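Local coordinates for protein glycerol dehydrogenase (Bacillus coagulans, PDB 6CSJ) that probably oxidises glycerol and related polyols with NAD and, as the deposited double mutant, has acquired D-lactate dehydrogenase activity, at residues A[64-76]-A[128-140]. The protein carries 2 engineered substitutions. Residues are numbered along the deposited sequence; the frame is centred on the assembly and turned at random.
Sequences FGGECSKPEIERL and SVIYKENGEFEEY
E67 reaches from the loop before helix 70-82 against the tip of the 127-131/137-142 hairpin, where its carboxylate meets Y131. With CG anti to the backbone N (chi1 -169°) and the chain bent at the next bond, OE2 comes to 3.4 Å from Y131 CB, the carboxylate and ring planes 37° apart, while OE1 lies 3.6 Å from G135 CA in the type I turn. K95 forms a salt bridge with OE2 and a cation-pi contact with the Y131 ring, tying both partners together. From the same turn E133, extended beyond CG, lays its carboxylate against the P71 ring, OE2 3.6 Å from P71 CB.

The backbones join through a nearly straight hydrogen bond from Y131 N to C68 O, 2.8 Å long. C68 SG packs 3.8 Å from I130 CD1, a methyl that also touches I73 CD1.

A bend at chi2 carries K70 over I130 towards E139, in the classic beta bulge where E138 and E139 both face I130. K70 NZ forms a salt bridge with E139 OE2 at 3.2 Å, its hydrogen bond weak, and is also hydrogen-bonded to Y106.

Within the Rossmann-like N-terminal domain of iron-containing alcohol dehydrogenases, the contact fastens the hairpin to the start of helix 70-82, which S69 N-caps through a weak bond from E72 N to its OG and which follows edge strand 59-63 of the parallel sheet; helix 94-106 adjoins both segments.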
loop_
_atom_site.group_PDB
_atom_site.type_symbol
_atom_site.label_atom_id
_atom_site.label_comp_id
_atom_site.label_asym_id
_atom_site.label_seq_id
_atom_site.Cartn_x
_atom_site.Cartn_y
_atom_site.Cartn_z
ATOM N N PHE A 64 21.134 0.241 3.203
ATOM C CA PHE A 64 20.129 -0.626 3.838
ATOM C C PHE A 64 20.383 -2.072 3.418
ATOM O O PHE A 64 20.595 -2.345 2.243
ATOM C CB PHE A 64 18.732 -0.158 3.396
ATOM C CG PHE A 64 17.584 -0.992 3.905
ATOM C CD1 PHE A 64 17.414 -1.229 5.262
ATOM C CD2 PHE A 64 16.634 -1.500 3.015
ATOM C CE1 PHE A 64 16.333 -1.984 5.723
ATOM C CE2 PHE A 64 15.558 -2.255 3.470
ATOM C CZ PHE A 64 15.411 -2.500 4.821
ATOM N N GLY A 65 20.356 -2.993 4.382
ATOM C CA GLY A 65 20.586 -4.418 4.129
ATOM C C GLY A 65 19.470 -5.140 3.380
ATOM O O GLY A 65 19.683 -6.245 2.877
ATOM N N GLY A 66 18.278 -4.544 3.326
ATOM C CA GLY A 66 17.164 -5.064 2.520
ATOM C C GLY A 66 15.993 -5.608 3.323
ATOM O O GLY A 66 14.905 -5.808 2.772
ATOM N N GLU A 67 16.209 -5.850 4.621
ATOM C CA GLU A 67 15.168 -6.368 5.509
ATOM C C GLU A 67 14.837 -5.386 6.618
ATOM O O GLU A 67 15.738 -4.868 7.272
ATOM C CB GLU A 67 15.602 -7.699 6.127
ATOM C CG GLU A 67 14.483 -8.431 6.853
ATOM C CD GLU A 67 13.332 -8.772 5.921
ATOM O OE1 GLU A 67 13.427 -9.796 5.223
ATOM O OE2 GLU A 67 12.346 -8.009 5.888
ATOM N N CYS A 68 13.541 -5.136 6.821
ATOM C CA CYS A 68 13.076 -4.300 7.923
ATOM C C CYS A 68 12.975 -5.196 9.145
ATOM O O CYS A 68 11.915 -5.761 9.436
ATOM C CB CYS A 68 11.725 -3.649 7.615
ATOM S SG CYS A 68 11.105 -2.567 8.929
ATOM N N SER A 69 14.103 -5.329 9.841
ATOM C CA SER A 69 14.209 -6.127 11.059
ATOM C C SER A 69 14.656 -5.256 12.219
ATOM O O SER A 69 15.142 -4.147 12.008
ATOM C CB SER A 69 15.203 -7.266 10.840
ATOM O OG SER A 69 16.509 -6.746 10.663
ATOM N N LYS A 70 14.494 -5.766 13.439
ATOM C CA LYS A 70 14.932 -5.046 14.643
ATOM C C LYS A 70 16.454 -4.810 14.705
ATOM O O LYS A 70 16.881 -3.707 15.057
ATOM C CB LYS A 70 14.444 -5.749 15.916
ATOM C CG LYS A 70 12.931 -5.735 16.082
ATOM C CD LYS A 70 12.443 -4.371 16.541
ATOM C CE LYS A 70 10.953 -4.412 16.795
ATOM N NZ LYS A 70 10.475 -3.451 17.829
ATOM N N PRO A 71 17.275 -5.833 14.358
ATOM C CA PRO A 71 18.730 -5.595 14.295
ATOM C C PRO A 71 19.144 -4.512 13.302
ATOM O O PRO A 71 19.953 -3.640 13.638
ATOM C CB PRO A 71 19.291 -6.961 13.876
ATOM C CG PRO A 71 18.290 -7.935 14.404
ATOM C CD PRO A 71 16.960 -7.268 14.234
ATOM N N GLU A 72 18.582 -4.562 12.097
ATOM C CA GLU A 72 18.871 -3.560 11.064
ATOM C C GLU A 72 18.347 -2.167 11.471
ATOM O O GLU A 72 19.020 -1.169 11.229
ATOM C CB GLU A 72 18.331 -4.023 9.706
ATOM C CG GLU A 72 18.588 -3.091 8.517
ATOM C CD GLU A 72 20.054 -2.927 8.117
ATOM O OE1 GLU A 72 20.939 -3.578 8.695
ATOM O OE2 GLU A 72 20.327 -2.130 7.192
ATOM N N ILE A 73 17.183 -2.099 12.114
ATOM C CA ILE A 73 16.672 -0.828 12.651
ATOM C C ILE A 73 17.586 -0.263 13.743
ATOM O O ILE A 73 17.868 0.941 13.750
ATOM C CB ILE A 73 15.214 -0.962 13.176
ATOM C CG1 ILE A 73 14.246 -1.186 12.007
ATOM C CG2 ILE A 73 14.771 0.281 13.967
ATOM C CD1 ILE A 73 12.928 -1.826 12.407
ATOM N N GLU A 74 18.044 -1.121 14.660
ATOM C CA GLU A 74 18.958 -0.689 15.722
ATOM C C GLU A 74 20.304 -0.203 15.156
ATOM O O GLU A 74 20.808 0.838 15.584
ATOM C CB GLU A 74 19.195 -1.804 16.759
ATOM C CG GLU A 74 19.906 -1.336 18.047
ATOM C CD GLU A 74 20.710 -2.452 18.755
ATOM O OE1 GLU A 74 20.146 -3.554 18.842
ATOM O OE2 GLU A 74 21.880 -2.236 19.192
ATOM N N ARG A 75 20.868 -0.952 14.205
ATOM C CA ARG A 75 22.129 -0.575 13.543
ATOM C C ARG A 75 22.038 0.830 12.931
ATOM O O ARG A 75 22.917 1.672 13.146
ATOM C CB ARG A 75 22.497 -1.617 12.473
ATOM C CG ARG A 75 23.854 -1.420 11.798
ATOM C CD ARG A 75 24.113 -2.484 10.731
ATOM N NE ARG A 75 23.385 -2.227 9.473
ATOM C CZ ARG A 75 23.736 -1.327 8.543
ATOM N NH1 ARG A 75 24.815 -0.553 8.697
ATOM N NH2 ARG A 75 22.994 -1.179 7.447
ATOM N N LEU A 76 20.954 1.080 12.195
ATOM C CA LEU A 76 20.738 2.370 11.526
ATOM C C LEU A 76 20.423 3.512 12.496
ATOM O O LEU A 76 20.864 4.642 12.271
ATOM C CB LEU A 76 19.642 2.252 10.460
ATOM C CG LEU A 76 19.979 1.323 9.289
ATOM C CD1 LEU A 76 18.735 0.954 8.513
ATOM C CD2 LEU A 76 21.017 1.939 8.365
ATOM N N SER A 128 4.912 0.296 10.576
ATOM C CA SER A 128 6.070 -0.419 10.043
ATOM C C SER A 128 5.839 -1.912 10.218
ATOM O O SER A 128 5.531 -2.362 11.317
ATOM C CB SER A 128 7.355 -0.004 10.769
ATOM O OG SER A 128 7.570 1.387 10.677
ATOM N N VAL A 129 5.977 -2.672 9.141
ATOM C CA VAL A 129 5.864 -4.123 9.224
ATOM C C VAL A 129 7.272 -4.639 9.476
ATOM O O VAL A 129 8.159 -4.445 8.645
ATOM C CB VAL A 129 5.254 -4.737 7.942
ATOM C CG1 VAL A 129 5.060 -6.237 8.115
ATOM C CG2 VAL A 129 3.924 -4.070 7.601
ATOM N N ILE A 130 7.471 -5.262 10.637
ATOM C CA ILE A 130 8.776 -5.758 11.072
ATOM C C ILE A 130 8.882 -7.256 10.813
ATOM O O ILE A 130 7.950 -8.005 11.096
ATOM C CB ILE A 130 9.004 -5.500 12.583
ATOM C CG1 ILE A 130 8.694 -4.035 12.976
ATOM C CG2 ILE A 130 10.407 -5.947 13.004
ATOM C CD1 ILE A 130 9.608 -3.002 12.356
ATOM N N TYR A 131 10.026 -7.675 10.274
ATOM C CA TYR A 131 10.321 -9.079 9.986
ATOM C C TYR A 131 11.521 -9.536 10.801
ATOM O O TYR A 131 12.343 -8.725 11.217
ATOM C CB TYR A 131 10.628 -9.251 8.496
ATOM C CG TYR A 131 9.471 -8.876 7.603
ATOM C CD1 TYR A 131 9.210 -7.536 7.290
ATOM C CD2 TYR A 131 8.617 -9.850 7.089
ATOM C CE1 TYR A 131 8.138 -7.186 6.491
ATOM C CE2 TYR A 131 7.538 -9.506 6.285
ATOM C CZ TYR A 131 7.308 -8.183 5.994
ATOM O OH TYR A 131 6.250 -7.854 5.201
ATOM N N LYS A 132 11.617 -10.838 11.036
ATOM C CA LYS A 132 12.857 -11.450 11.523
ATOM C C LYS A 132 13.905 -11.356 10.414
ATOM O O LYS A 132 13.561 -11.168 9.245
ATOM C CB LYS A 132 12.633 -12.915 11.892
ATOM C CG LYS A 132 11.732 -13.165 13.085
ATOM C CD LYS A 132 11.579 -14.658 13.367
ATOM C CE LYS A 132 11.434 -14.982 14.878
ATOM N NZ LYS A 132 10.357 -14.252 15.624
ATOM N N GLU A 133 15.172 -11.532 10.773
ATOM C CA GLU A 133 16.275 -11.443 9.801
ATOM C C GLU A 133 16.178 -12.491 8.692
ATOM O O GLU A 133 16.643 -12.246 7.584
ATOM C CB GLU A 133 17.635 -11.554 10.493
ATOM C CG GLU A 133 17.920 -10.446 11.492
ATOM C CD GLU A 133 19.216 -10.653 12.243
ATOM O OE1 GLU A 133 19.272 -11.558 13.104
ATOM O OE2 GLU A 133 20.171 -9.888 11.989
ATOM N N ASN A 134 15.562 -13.639 8.982
ATOM C CA ASN A 134 15.354 -14.691 7.978
ATOM C C ASN A 134 14.188 -14.441 6.999
ATOM O O ASN A 134 14.003 -15.215 6.059
ATOM C CB ASN A 134 15.206 -16.072 8.654
ATOM C CG ASN A 134 13.916 -16.221 9.447
ATOM O OD1 ASN A 134 13.243 -15.241 9.770
ATOM N ND2 ASN A 134 13.568 -17.460 9.768
ATOM N N GLY A 135 13.398 -13.391 7.224
ATOM C CA GLY A 135 12.328 -13.002 6.303
ATOM C C GLY A 135 10.908 -13.268 6.782
ATOM O O GLY A 135 9.959 -12.826 6.144
ATOM N N GLU A 136 10.748 -13.988 7.896
ATOM C CA GLU A 136 9.418 -14.279 8.445
ATOM C C GLU A 136 8.832 -13.068 9.178
ATOM O O GLU A 136 9.554 -12.294 9.792
ATOM C CB GLU A 136 9.478 -15.473 9.399
ATOM C CG GLU A 136 9.850 -16.789 8.719
ATOM C CD GLU A 136 9.908 -17.966 9.667
ATOM O OE1 GLU A 136 9.023 -18.063 10.542
ATOM O OE2 GLU A 136 10.828 -18.798 9.526
ATOM N N PHE A 137 7.512 -12.923 9.104
ATOM C CA PHE A 137 6.794 -11.848 9.794
ATOM C C PHE A 137 7.047 -11.884 11.291
ATOM O O PHE A 137 6.922 -12.942 11.892
ATOM C CB PHE A 137 5.279 -11.933 9.497
ATOM C CG PHE A 137 4.442 -11.020 10.361
ATOM C CD1 PHE A 137 4.284 -9.664 10.042
ATOM C CD2 PHE A 137 3.824 -11.511 11.522
ATOM C CE1 PHE A 137 3.528 -8.838 10.845
ATOM C CE2 PHE A 137 3.076 -10.669 12.334
ATOM C CZ PHE A 137 2.914 -9.336 11.991
ATOM N N GLU A 138 7.399 -10.743 11.883
ATOM C CA GLU A 138 7.553 -10.665 13.345
ATOM C C GLU A 138 6.400 -9.893 13.965
ATOM O O GLU A 138 5.645 -10.463 14.732
ATOM C CB GLU A 138 8.900 -10.068 13.769
ATOM C CG GLU A 138 9.109 -10.053 15.265
ATOM C CD GLU A 138 10.466 -9.509 15.691
ATOM O OE1 GLU A 138 11.399 -9.202 14.885
ATOM O OE2 GLU A 138 10.592 -9.370 16.911
ATOM N N GLU A 139 6.266 -8.605 13.657
ATOM C CA GLU A 139 5.188 -7.801 14.251
ATOM C C GLU A 139 4.769 -6.563 13.454
ATOM O O GLU A 139 5.508 -6.084 12.588
ATOM C CB GLU A 139 5.558 -7.379 15.670
ATOM C CG GLU A 139 6.851 -6.564 15.786
ATOM C CD GLU A 139 6.973 -5.757 17.041
ATOM O OE1 GLU A 139 5.952 -5.269 17.507
ATOM O OE2 GLU A 139 8.086 -5.563 17.589
ATOM N N TYR A 140 3.577 -6.062 13.771
ATOM C CA TYR A 140 3.102 -4.763 13.303
ATOM C C TYR A 140 3.493 -3.702 14.323
ATOM O O TYR A 140 2.988 -3.701 15.428
ATOM C CB TYR A 140 1.571 -4.766 13.113
ATOM C CG TYR A 140 1.101 -5.658 11.985
ATOM C CD1 TYR A 140 1.528 -5.431 10.679
ATOM C CD2 TYR A 140 0.224 -6.730 12.216
ATOM C CE1 TYR A 140 1.112 -6.245 9.630
ATOM C CE2 TYR A 140 -0.196 -7.551 11.171
ATOM C CZ TYR A 140 0.258 -7.297 9.883
ATOM O OH TYR A 140 -0.127 -8.083 8.830
#